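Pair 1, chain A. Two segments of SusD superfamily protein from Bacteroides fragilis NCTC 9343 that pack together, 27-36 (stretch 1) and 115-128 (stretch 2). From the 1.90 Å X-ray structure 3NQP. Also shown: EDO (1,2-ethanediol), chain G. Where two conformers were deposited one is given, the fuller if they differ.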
# COMPACT_ATOMS: atom_id res chain seq x y z
N TYR A 27 13.50 -22.38 0.85
CA TYR A 27 12.08 -22.23 0.79
C TYR A 27 11.66 -20.85 1.34
O TYR A 27 10.75 -20.23 0.80
CB TYR A 27 11.41 -23.38 1.53
CG TYR A 27 10.01 -23.68 1.08
CD1 TYR A 27 9.77 -24.63 0.08
CD2 TYR A 27 8.91 -23.04 1.66
CE1 TYR A 27 8.49 -24.97 -0.31
CE2 TYR A 27 7.62 -23.36 1.27
CZ TYR A 27 7.42 -24.32 0.28
OH TYR A 27 6.17 -24.65 -0.14
N ILE A 28 12.35 -20.36 2.37
CA ILE A 28 12.11 -19.00 2.88
C ILE A 28 12.38 -17.96 1.83
O ILE A 28 11.62 -16.99 1.69
CB ILE A 28 12.95 -18.69 4.15
CG1 ILE A 28 12.33 -19.35 5.36
CG2 ILE A 28 13.06 -17.16 4.43
CD1 ILE A 28 11.08 -18.65 5.86
N ASP A 29 13.48 -18.13 1.08
CA ASP A 29 13.74 -17.23 -0.03
C ASP A 29 12.64 -17.27 -1.07
O ASP A 29 12.24 -16.23 -1.58
CB ASP A 29 15.10 -17.53 -0.68
CG ASP A 29 16.26 -17.09 0.18
OD1 ASP A 29 16.04 -16.61 1.32
OD2 ASP A 29 17.40 -17.20 -0.28
N GLY A 30 12.18 -18.48 -1.39
CA GLY A 30 11.09 -18.66 -2.35
C GLY A 30 9.82 -18.00 -1.88
O GLY A 30 9.12 -17.37 -2.66
N ILE A 31 9.48 -18.20 -0.62
CA ILE A 31 8.31 -17.52 -0.02
C ILE A 31 8.43 -16.00 -0.23
O ILE A 31 7.45 -15.34 -0.59
CB ILE A 31 8.13 -17.86 1.48
CG1 ILE A 31 7.52 -19.27 1.67
CG2 ILE A 31 7.29 -16.73 2.21
CD1 ILE A 31 7.73 -19.87 3.09
N HIS A 32 9.62 -15.44 -0.02
CA HIS A 32 9.77 -14.00 -0.21
C HIS A 32 9.67 -13.53 -1.69
O HIS A 32 9.21 -12.45 -1.97
CB HIS A 32 11.03 -13.46 0.49
CG HIS A 32 10.87 -13.36 1.97
ND1 HIS A 32 10.98 -14.46 2.80
CD2 HIS A 32 10.53 -12.32 2.76
CE1 HIS A 32 10.73 -14.09 4.04
NE2 HIS A 32 10.47 -12.79 4.05
N LYS A 33 10.13 -14.35 -2.63
CA LYS A 33 10.08 -13.98 -4.03
C LYS A 33 8.63 -14.08 -4.53
O LYS A 33 8.21 -13.33 -5.39
CB LYS A 33 11.03 -14.83 -4.87
CG LYS A 33 12.54 -14.62 -4.49
CD LYS A 33 13.50 -15.15 -5.53
CE LYS A 33 15.00 -14.93 -5.14
NZ LYS A 33 15.24 -13.89 -4.05
N HIS A 34 7.86 -15.01 -3.99
CA HIS A 34 6.45 -15.12 -4.35
C HIS A 34 5.69 -13.95 -3.76
O HIS A 34 4.69 -13.50 -4.32
CB HIS A 34 5.85 -16.45 -3.85
CG HIS A 34 6.16 -17.63 -4.72
ND1 HIS A 34 6.49 -18.87 -4.20
CD2 HIS A 34 6.18 -17.77 -6.06
CE1 HIS A 34 6.71 -19.71 -5.19
NE2 HIS A 34 6.52 -19.08 -6.33
N LEU A 35 6.15 -13.47 -2.61
CA LEU A 35 5.56 -12.29 -2.00
C LEU A 35 5.90 -11.10 -2.91
O LEU A 35 5.03 -10.27 -3.17
CB LEU A 35 6.09 -12.04 -0.60
CG LEU A 35 5.61 -10.83 0.17
CD1 LEU A 35 4.10 -11.02 0.50
CD2 LEU A 35 6.46 -10.61 1.42
N ARG A 36 7.15 -11.00 -3.37
CA ARG A 36 7.54 -9.94 -4.31
C ARG A 36 6.59 -9.94 -5.52
O ARG A 36 6.13 -8.88 -5.97
CB ARG A 36 8.97 -10.15 -4.78
CG ARG A 36 9.45 -9.20 -5.86
CD ARG A 36 10.66 -9.73 -6.62
NE ARG A 36 10.30 -10.94 -7.34
CZ ARG A 36 11.12 -11.94 -7.63
NH1 ARG A 36 12.40 -11.90 -7.27
NH2 ARG A 36 10.64 -12.98 -8.27
N PHE A 115 12.86 -17.77 14.15
CA PHE A 115 12.85 -16.59 13.27
C PHE A 115 12.05 -16.84 12.01
O PHE A 115 11.22 -16.02 11.62
CB PHE A 115 14.26 -16.13 12.89
CG PHE A 115 14.26 -14.77 12.27
CD1 PHE A 115 14.22 -13.65 13.08
CD2 PHE A 115 14.23 -14.60 10.91
CE1 PHE A 115 14.17 -12.40 12.53
CE2 PHE A 115 14.18 -13.33 10.36
CZ PHE A 115 14.16 -12.25 11.18
N TYR A 116 12.29 -18.00 11.39
CA TYR A 116 11.57 -18.42 10.21
C TYR A 116 10.09 -18.60 10.50
O TYR A 116 9.25 -18.16 9.71
CB TYR A 116 12.17 -19.71 9.64
CG TYR A 116 13.50 -19.56 8.91
CD1 TYR A 116 14.05 -18.31 8.62
CD2 TYR A 116 14.21 -20.69 8.50
CE1 TYR A 116 15.25 -18.18 7.93
CE2 TYR A 116 15.42 -20.57 7.78
CZ TYR A 116 15.93 -19.32 7.51
OH TYR A 116 17.10 -19.20 6.83
N LEU A 117 9.75 -19.21 11.62
CA LEU A 117 8.32 -19.41 11.92
C LEU A 117 7.65 -18.03 12.20
O LEU A 117 6.54 -17.77 11.75
CB LEU A 117 8.11 -20.43 13.04
CG LEU A 117 8.41 -21.87 12.60
CD1 LEU A 117 8.40 -22.83 13.77
CD2 LEU A 117 7.45 -22.30 11.46
N GLY A 118 8.35 -17.12 12.86
CA GLY A 118 7.85 -15.78 13.03
C GLY A 118 7.53 -15.16 11.69
O GLY A 118 6.50 -14.50 11.51
N GLU A 119 8.40 -15.39 10.72
CA GLU A 119 8.22 -14.75 9.41
C GLU A 119 6.98 -15.35 8.75
O GLU A 119 6.14 -14.62 8.21
CB GLU A 119 9.44 -14.92 8.51
CG GLU A 119 10.65 -14.12 8.95
CD GLU A 119 11.82 -14.20 7.99
OE1 GLU A 119 12.18 -15.31 7.62
OE2 GLU A 119 12.41 -13.14 7.62
N VAL A 120 6.85 -16.68 8.81
CA VAL A 120 5.86 -17.36 8.00
C VAL A 120 4.46 -17.18 8.60
O VAL A 120 3.52 -16.99 7.86
CB VAL A 120 6.23 -18.84 7.76
CG1 VAL A 120 5.09 -19.58 7.16
CG2 VAL A 120 7.51 -18.91 6.85
N TYR A 121 4.32 -17.17 9.92
CA TYR A 121 3.03 -16.82 10.53
C TYR A 121 2.65 -15.37 10.29
O TYR A 121 1.49 -15.07 10.05
CB TYR A 121 3.04 -17.09 12.02
CG TYR A 121 2.82 -18.54 12.40
CD1 TYR A 121 1.52 -19.05 12.53
CD2 TYR A 121 3.89 -19.38 12.70
CE1 TYR A 121 1.30 -20.36 12.93
CE2 TYR A 121 3.65 -20.72 13.08
CZ TYR A 121 2.35 -21.18 13.21
OH TYR A 121 2.09 -22.46 13.61
N GLY A 122 3.64 -14.47 10.33
CA GLY A 122 3.40 -13.09 9.97
C GLY A 122 2.87 -12.92 8.56
O GLY A 122 1.97 -12.11 8.30
N LEU A 123 3.47 -13.63 7.62
CA LEU A 123 3.10 -13.54 6.22
C LEU A 123 1.76 -14.19 5.95
O LEU A 123 1.02 -13.74 5.06
CB LEU A 123 4.18 -14.16 5.34
CG LEU A 123 5.47 -13.36 5.20
CD1 LEU A 123 6.51 -14.16 4.35
CD2 LEU A 123 5.27 -11.95 4.62
N ARG A 124 1.40 -15.20 6.74
CA ARG A 124 0.09 -15.80 6.53
C ARG A 124 -1.00 -14.81 7.00
O ARG A 124 -2.03 -14.67 6.32
CB ARG A 124 -0.08 -17.13 7.23
CG ARG A 124 -1.34 -17.86 6.78
CD ARG A 124 -1.27 -19.33 7.21
NE ARG A 124 -1.38 -19.47 8.66
CZ ARG A 124 -1.37 -20.64 9.31
NH1 ARG A 124 -1.22 -21.77 8.63
NH2 ARG A 124 -1.52 -20.67 10.62
N ALA A 125 -0.75 -14.10 8.09
CA ALA A 125 -1.60 -12.99 8.50
C ALA A 125 -1.69 -11.91 7.39
O ALA A 125 -2.75 -11.35 7.13
CB ALA A 125 -1.06 -12.33 9.79
N PHE A 126 -0.54 -11.57 6.82
CA PHE A 126 -0.47 -10.53 5.82
C PHE A 126 -1.40 -10.84 4.65
O PHE A 126 -2.18 -10.00 4.23
CB PHE A 126 0.96 -10.37 5.35
CG PHE A 126 1.11 -9.41 4.22
CD1 PHE A 126 1.27 -8.07 4.47
CD2 PHE A 126 1.11 -9.86 2.92
CE1 PHE A 126 1.42 -7.19 3.45
CE2 PHE A 126 1.26 -8.97 1.87
CZ PHE A 126 1.41 -7.62 2.14
N TYR A 127 -1.27 -12.04 4.10
CA TYR A 127 -2.07 -12.42 2.97
C TYR A 127 -3.54 -12.48 3.36
O TYR A 127 -4.39 -11.97 2.66
CB TYR A 127 -1.63 -13.77 2.42
CG TYR A 127 -0.37 -13.75 1.57
CD1 TYR A 127 -0.27 -12.97 0.41
CD2 TYR A 127 0.70 -14.56 1.88
CE1 TYR A 127 0.89 -12.99 -0.40
CE2 TYR A 127 1.86 -14.59 1.07
CZ TYR A 127 1.95 -13.83 -0.06
OH TYR A 127 3.10 -13.91 -0.83
N TYR A 128 -3.85 -13.10 4.49
CA TYR A 128 -5.26 -13.19 4.86
C TYR A 128 -5.92 -11.84 5.16
O TYR A 128 -7.13 -11.71 5.03
CB TYR A 128 -5.47 -14.20 6.01
CG TYR A 128 -5.69 -15.62 5.49
CD1 TYR A 128 -6.84 -15.96 4.77
CD2 TYR A 128 -4.75 -16.57 5.68
CE1 TYR A 128 -7.03 -17.26 4.26
CE2 TYR A 128 -4.94 -17.89 5.22
CZ TYR A 128 -6.08 -18.23 4.52
OH TYR A 128 -6.25 -19.54 4.07
C1 EDO G . 15.41 -10.91 -1.94
O1 EDO G . 15.04 -11.27 -3.28
C2 EDO G . 14.34 -11.39 -0.96
O2 EDO G . 14.33 -12.83 -1.00
O HOH W 1 4.90 -15.78 -0.16

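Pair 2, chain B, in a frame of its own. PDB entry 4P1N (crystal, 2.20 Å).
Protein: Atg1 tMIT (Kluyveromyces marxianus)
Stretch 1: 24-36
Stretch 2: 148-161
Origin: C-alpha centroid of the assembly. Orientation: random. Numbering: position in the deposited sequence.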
# COMPACT_ATOMS: atom_id res chain seq x y z
N MET B 24 1.59 7.12 -10.78
CA MET B 24 0.43 7.82 -11.27
C MET B 24 -0.31 8.51 -10.09
O MET B 24 -0.74 9.67 -10.17
CB MET B 24 -0.45 6.82 -12.04
CG MET B 24 -1.42 7.46 -13.01
SD MET B 24 -0.59 8.46 -14.27
CE MET B 24 0.63 7.37 -14.78
N TYR B 25 -0.45 7.79 -8.99
CA TYR B 25 -1.07 8.35 -7.83
C TYR B 25 -0.32 9.58 -7.35
O TYR B 25 -0.96 10.60 -6.99
CB TYR B 25 -1.19 7.28 -6.74
CG TYR B 25 -1.45 7.79 -5.34
CD1 TYR B 25 -2.71 8.00 -4.90
CD2 TYR B 25 -0.38 8.02 -4.43
CE1 TYR B 25 -2.96 8.48 -3.65
CE2 TYR B 25 -0.63 8.48 -3.14
CZ TYR B 25 -1.91 8.68 -2.74
OH TYR B 25 -2.22 9.14 -1.47
N SER B 26 1.01 9.49 -7.30
CA SER B 26 1.82 10.64 -6.81
C SER B 26 1.67 11.85 -7.76
O SER B 26 1.70 12.98 -7.34
CB SER B 26 3.30 10.29 -6.66
OG SER B 26 3.49 9.03 -6.03
N PHE B 27 1.51 11.59 -9.05
CA PHE B 27 1.27 12.67 -10.03
C PHE B 27 -0.09 13.26 -9.76
O PHE B 27 -0.20 14.46 -9.60
CB PHE B 27 1.45 12.12 -11.47
CG PHE B 27 1.40 13.14 -12.59
CD1 PHE B 27 1.65 14.50 -12.38
CD2 PHE B 27 1.17 12.70 -13.89
CE1 PHE B 27 1.64 15.41 -13.46
CE2 PHE B 27 1.17 13.58 -14.96
CZ PHE B 27 1.42 14.95 -14.75
N ALA B 28 -1.13 12.44 -9.65
CA ALA B 28 -2.45 12.95 -9.24
C ALA B 28 -2.41 13.79 -7.98
O ALA B 28 -3.07 14.85 -7.90
CB ALA B 28 -3.47 11.84 -9.06
N GLU B 29 -1.70 13.32 -6.98
CA GLU B 29 -1.58 14.05 -5.70
C GLU B 29 -0.86 15.38 -5.80
O GLU B 29 -1.18 16.30 -5.05
CB GLU B 29 -0.84 13.22 -4.66
CG GLU B 29 -1.61 12.03 -4.17
CD GLU B 29 -2.58 12.41 -3.08
OE1 GLU B 29 -2.08 12.86 -2.01
OE2 GLU B 29 -3.84 12.25 -3.25
N MET B 30 0.13 15.46 -6.68
CA MET B 30 0.81 16.72 -6.93
C MET B 30 -0.17 17.75 -7.60
O MET B 30 -0.11 18.92 -7.31
CB MET B 30 2.06 16.46 -7.78
CG MET B 30 2.83 17.71 -8.18
SD MET B 30 2.09 18.49 -9.64
CE MET B 30 3.12 17.84 -10.96
N LYS B 31 -1.09 17.30 -8.44
CA LYS B 31 -2.09 18.20 -9.01
C LYS B 31 -3.14 18.51 -7.96
O LYS B 31 -3.54 19.65 -7.81
CB LYS B 31 -2.77 17.60 -10.22
CG LYS B 31 -1.87 17.34 -11.39
CD LYS B 31 -1.41 18.63 -12.01
CE LYS B 31 -0.78 18.42 -13.37
NZ LYS B 31 -0.81 19.71 -14.09
N PHE B 32 -3.58 17.49 -7.23
CA PHE B 32 -4.59 17.63 -6.20
C PHE B 32 -4.16 18.66 -5.15
O PHE B 32 -4.95 19.51 -4.76
CB PHE B 32 -4.86 16.29 -5.52
CG PHE B 32 -6.08 16.26 -4.66
CD1 PHE B 32 -7.34 16.33 -5.22
CD2 PHE B 32 -5.98 16.14 -3.29
CE1 PHE B 32 -8.48 16.31 -4.44
CE2 PHE B 32 -7.11 16.11 -2.49
CZ PHE B 32 -8.37 16.17 -3.06
N SER B 33 -2.92 18.56 -4.69
CA SER B 33 -2.36 19.50 -3.69
C SER B 33 -2.50 20.96 -4.05
O SER B 33 -2.83 21.77 -3.19
CB SER B 33 -0.89 19.22 -3.45
OG SER B 33 -0.77 18.42 -2.31
N GLN B 34 -2.28 21.30 -5.32
CA GLN B 34 -2.41 22.71 -5.78
C GLN B 34 -3.85 23.20 -5.76
O GLN B 34 -4.12 24.36 -6.08
CB GLN B 34 -1.84 22.91 -7.18
CG GLN B 34 -0.37 22.54 -7.33
CD GLN B 34 0.02 22.43 -8.79
OE1 GLN B 34 -0.25 23.33 -9.58
NE2 GLN B 34 0.64 21.32 -9.17
N ILE B 35 -4.77 22.32 -5.40
CA ILE B 35 -6.18 22.64 -5.26
C ILE B 35 -6.55 22.88 -3.79
O ILE B 35 -7.54 23.55 -3.50
CB ILE B 35 -7.02 21.50 -5.87
CG1 ILE B 35 -6.99 21.62 -7.39
CG2 ILE B 35 -8.46 21.47 -5.36
CD1 ILE B 35 -7.04 20.27 -8.05
N LEU B 36 -5.78 22.32 -2.86
CA LEU B 36 -5.99 22.54 -1.42
C LEU B 36 -5.10 23.66 -0.90
O LEU B 36 -4.63 24.51 -1.66
CB LEU B 36 -5.71 21.26 -0.65
CG LEU B 36 -6.53 20.05 -1.11
CD1 LEU B 36 -6.07 18.81 -0.35
CD2 LEU B 36 -8.02 20.28 -0.95
N ASP B 148 -6.43 0.11 -0.33
CA ASP B 148 -6.42 1.44 0.35
C ASP B 148 -6.30 2.54 -0.74
O ASP B 148 -6.99 3.54 -0.70
CB ASP B 148 -5.20 1.63 1.31
CG ASP B 148 -5.09 0.63 2.48
OD1 ASP B 148 -6.14 0.26 3.03
OD2 ASP B 148 -3.89 0.26 2.92
N ARG B 149 -5.37 2.39 -1.67
CA ARG B 149 -5.22 3.42 -2.72
C ARG B 149 -6.42 3.52 -3.63
O ARG B 149 -6.84 4.63 -4.01
CB ARG B 149 -3.97 3.18 -3.57
CG ARG B 149 -2.69 3.32 -2.77
CD ARG B 149 -2.36 4.77 -2.31
NE ARG B 149 -3.10 5.16 -1.13
CZ ARG B 149 -3.00 4.58 0.06
NH1 ARG B 149 -2.14 3.60 0.28
NH2 ARG B 149 -3.77 4.95 1.04
N PHE B 150 -7.03 2.38 -3.93
CA PHE B 150 -8.23 2.34 -4.76
C PHE B 150 -9.34 3.16 -4.10
O PHE B 150 -9.91 4.01 -4.75
CB PHE B 150 -8.65 0.89 -4.99
CG PHE B 150 -9.75 0.72 -5.96
CD1 PHE B 150 -11.05 0.88 -5.57
CD2 PHE B 150 -9.48 0.41 -7.26
CE1 PHE B 150 -12.09 0.75 -6.47
CE2 PHE B 150 -10.52 0.24 -8.19
CZ PHE B 150 -11.82 0.41 -7.78
N ASN B 151 -9.61 2.94 -2.81
CA ASN B 151 -10.67 3.65 -2.08
C ASN B 151 -10.37 5.12 -1.92
O ASN B 151 -11.25 5.95 -2.11
CB ASN B 151 -10.90 3.03 -0.69
CG ASN B 151 -11.48 1.63 -0.81
OD1 ASN B 151 -12.11 1.32 -1.80
ND2 ASN B 151 -11.29 0.81 0.19
N GLU B 152 -9.13 5.44 -1.59
CA GLU B 152 -8.69 6.83 -1.60
C GLU B 152 -8.85 7.51 -2.99
O GLU B 152 -9.41 8.62 -3.09
CB GLU B 152 -7.23 6.93 -1.12
CG GLU B 152 -6.68 8.35 -1.10
CD GLU B 152 -5.19 8.40 -0.78
OE1 GLU B 152 -4.59 7.34 -0.47
OE2 GLU B 152 -4.62 9.50 -0.86
N CYS B 153 -8.35 6.88 -4.06
CA CYS B 153 -8.44 7.49 -5.40
C CYS B 153 -9.90 7.72 -5.83
O CYS B 153 -10.25 8.75 -6.48
CB CYS B 153 -7.72 6.64 -6.45
SG CYS B 153 -5.93 6.72 -6.22
N LEU B 154 -10.71 6.71 -5.54
CA LEU B 154 -12.11 6.78 -5.84
C LEU B 154 -12.79 7.94 -5.07
O LEU B 154 -13.57 8.68 -5.66
CB LEU B 154 -12.80 5.48 -5.49
CG LEU B 154 -13.73 4.83 -6.50
CD1 LEU B 154 -14.77 4.07 -5.70
CD2 LEU B 154 -14.40 5.78 -7.49
N ASP B 155 -12.52 8.08 -3.76
CA ASP B 155 -13.10 9.20 -3.01
C ASP B 155 -12.67 10.55 -3.56
O ASP B 155 -13.50 11.46 -3.72
CB ASP B 155 -12.76 9.13 -1.52
CG ASP B 155 -13.47 7.98 -0.82
OD1 ASP B 155 -14.34 7.33 -1.44
OD2 ASP B 155 -13.14 7.72 0.36
N LYS B 156 -11.38 10.70 -3.84
CA LYS B 156 -10.86 11.93 -4.44
C LYS B 156 -11.42 12.23 -5.84
O LYS B 156 -11.77 13.39 -6.15
CB LYS B 156 -9.34 11.94 -4.42
CG LYS B 156 -8.84 12.16 -3.01
CD LYS B 156 -7.34 12.11 -2.86
CE LYS B 156 -6.97 12.28 -1.36
NZ LYS B 156 -5.51 12.01 -1.15
N ALA B 157 -11.52 11.21 -6.68
CA ALA B 157 -12.08 11.40 -8.01
C ALA B 157 -13.57 11.80 -7.95
O ALA B 157 -14.01 12.62 -8.73
CB ALA B 157 -11.93 10.15 -8.85
N GLU B 158 -14.35 11.20 -7.05
CA GLU B 158 -15.76 11.57 -6.89
C GLU B 158 -15.89 13.00 -6.39
O GLU B 158 -16.73 13.77 -6.87
CB GLU B 158 -16.49 10.65 -5.90
CG GLU B 158 -16.83 9.26 -6.43
CD GLU B 158 -17.99 9.26 -7.42
OE1 GLU B 158 -18.38 10.34 -7.94
OE2 GLU B 158 -18.51 8.16 -7.70
N PHE B 159 -15.07 13.35 -5.42
CA PHE B 159 -15.03 14.72 -4.98
C PHE B 159 -14.78 15.61 -6.18
O PHE B 159 -15.59 16.50 -6.46
CB PHE B 159 -13.99 14.89 -3.89
CG PHE B 159 -13.64 16.31 -3.59
CD1 PHE B 159 -14.52 17.13 -2.91
CD2 PHE B 159 -12.39 16.81 -3.94
CE1 PHE B 159 -14.18 18.44 -2.62
CE2 PHE B 159 -12.05 18.12 -3.66
CZ PHE B 159 -12.94 18.93 -2.99
N LEU B 160 -13.73 15.33 -6.95
CA LEU B 160 -13.38 16.18 -8.11
C LEU B 160 -14.46 16.22 -9.19
O LEU B 160 -14.64 17.25 -9.85
CB LEU B 160 -12.05 15.76 -8.73
CG LEU B 160 -10.78 16.04 -7.90
CD1 LEU B 160 -9.62 15.17 -8.36
CD2 LEU B 160 -10.37 17.50 -7.94
N ARG B 161 -15.17 15.11 -9.40
CA ARG B 161 -16.20 15.07 -10.44
C ARG B 161 -17.33 15.99 -10.06
O ARG B 161 -17.96 16.60 -10.94
CB ARG B 161 -16.77 13.65 -10.65

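Both pairs are two helices that run side by side in nearly the same direction. The angle between their axes is 25° in pair 1 and 33° in pair 2. The axes approach to 11.5 Å and 12.0 Å. Fourteen central residues superpose with an RMSD of 0.7 Å. The buried surface is also similar, 492 Å² in pair 1 and 444 Å² in pair 2.

The main contact positions coincide. I28(A) matches Y25(B), H32(A) matches E29(B), and L35(A) matches F32(B). On the second helix, Y116(A), E119(A), V120(A), L123(A), F126(A) and Y127(A) match R149(B), E152(B), C153(B), K156(B), F159(B) and L160(B).

At the first position the ring changes sides. In pair 1 the aromatic ring is on the second helix: CG1 of I28(A) lies over the face of Y116(A), 3.7 Å from the CG atom of that ring. In pair 2 the ring belongs to Y25(B), and CD of R149(B) lies over its face, 4.0 Å from CZ of Y25(B). Y25(B) sits as a knob among R149(B), E152(B), C153(B) and K156(B).

The middle differs most. Pair 1 is largely apolar here. CG2 of I31(A) meets CD1 of L123(A) at 3.4 Å, and L123(A) CD1 also lies over one face of the H32(A) ring. H32(A) turns its ND1 back to O of I28(A), 2.8 Å away, a hydrogen bond within its own helix. No direct hydrogen bond crosses between the helices.

Both pairs have a glutamate here, E119(A) and E152(B). In pair 2 it gains charged neighbours: E29(B) stands where pair 1 has H32(A), and K156(B) where it has L123(A). OH of Y25(B) donates to OE2 of E152(B) at 2.5 Å. NZ of K156(B) forms a salt bridge across to OE2 of E29(B) at 2.7 Å and, within its own helix, another to OE2 of E152(B), also at 2.7 Å. The lysine thus offsets two carboxylates whose OE2 atoms, in E29(B) and E152(B), are 3.7 Å apart. A28(B) matches I31(A) but is too short to reach the other helix.

Toward the C-terminal end, a large apolar residue fills the gap in both. CD2 of L35(A) packs on CD2 of L123(A) at 3.7 Å, and CD1 of L35(A) lies 3.8 Å from CE2 of F126(A). F32(B) instead takes the aliphatic part of K156(B) over its ring face, with CE2 of F32(B) 4.0 Å from CE of K156(B). CD1 of F32(B) is 4.1 Å from CD1 of L160(B). In pair 1, a water bridges O of I31(A) at 2.6 Å and OH of Y127(A) at 2.7 Å.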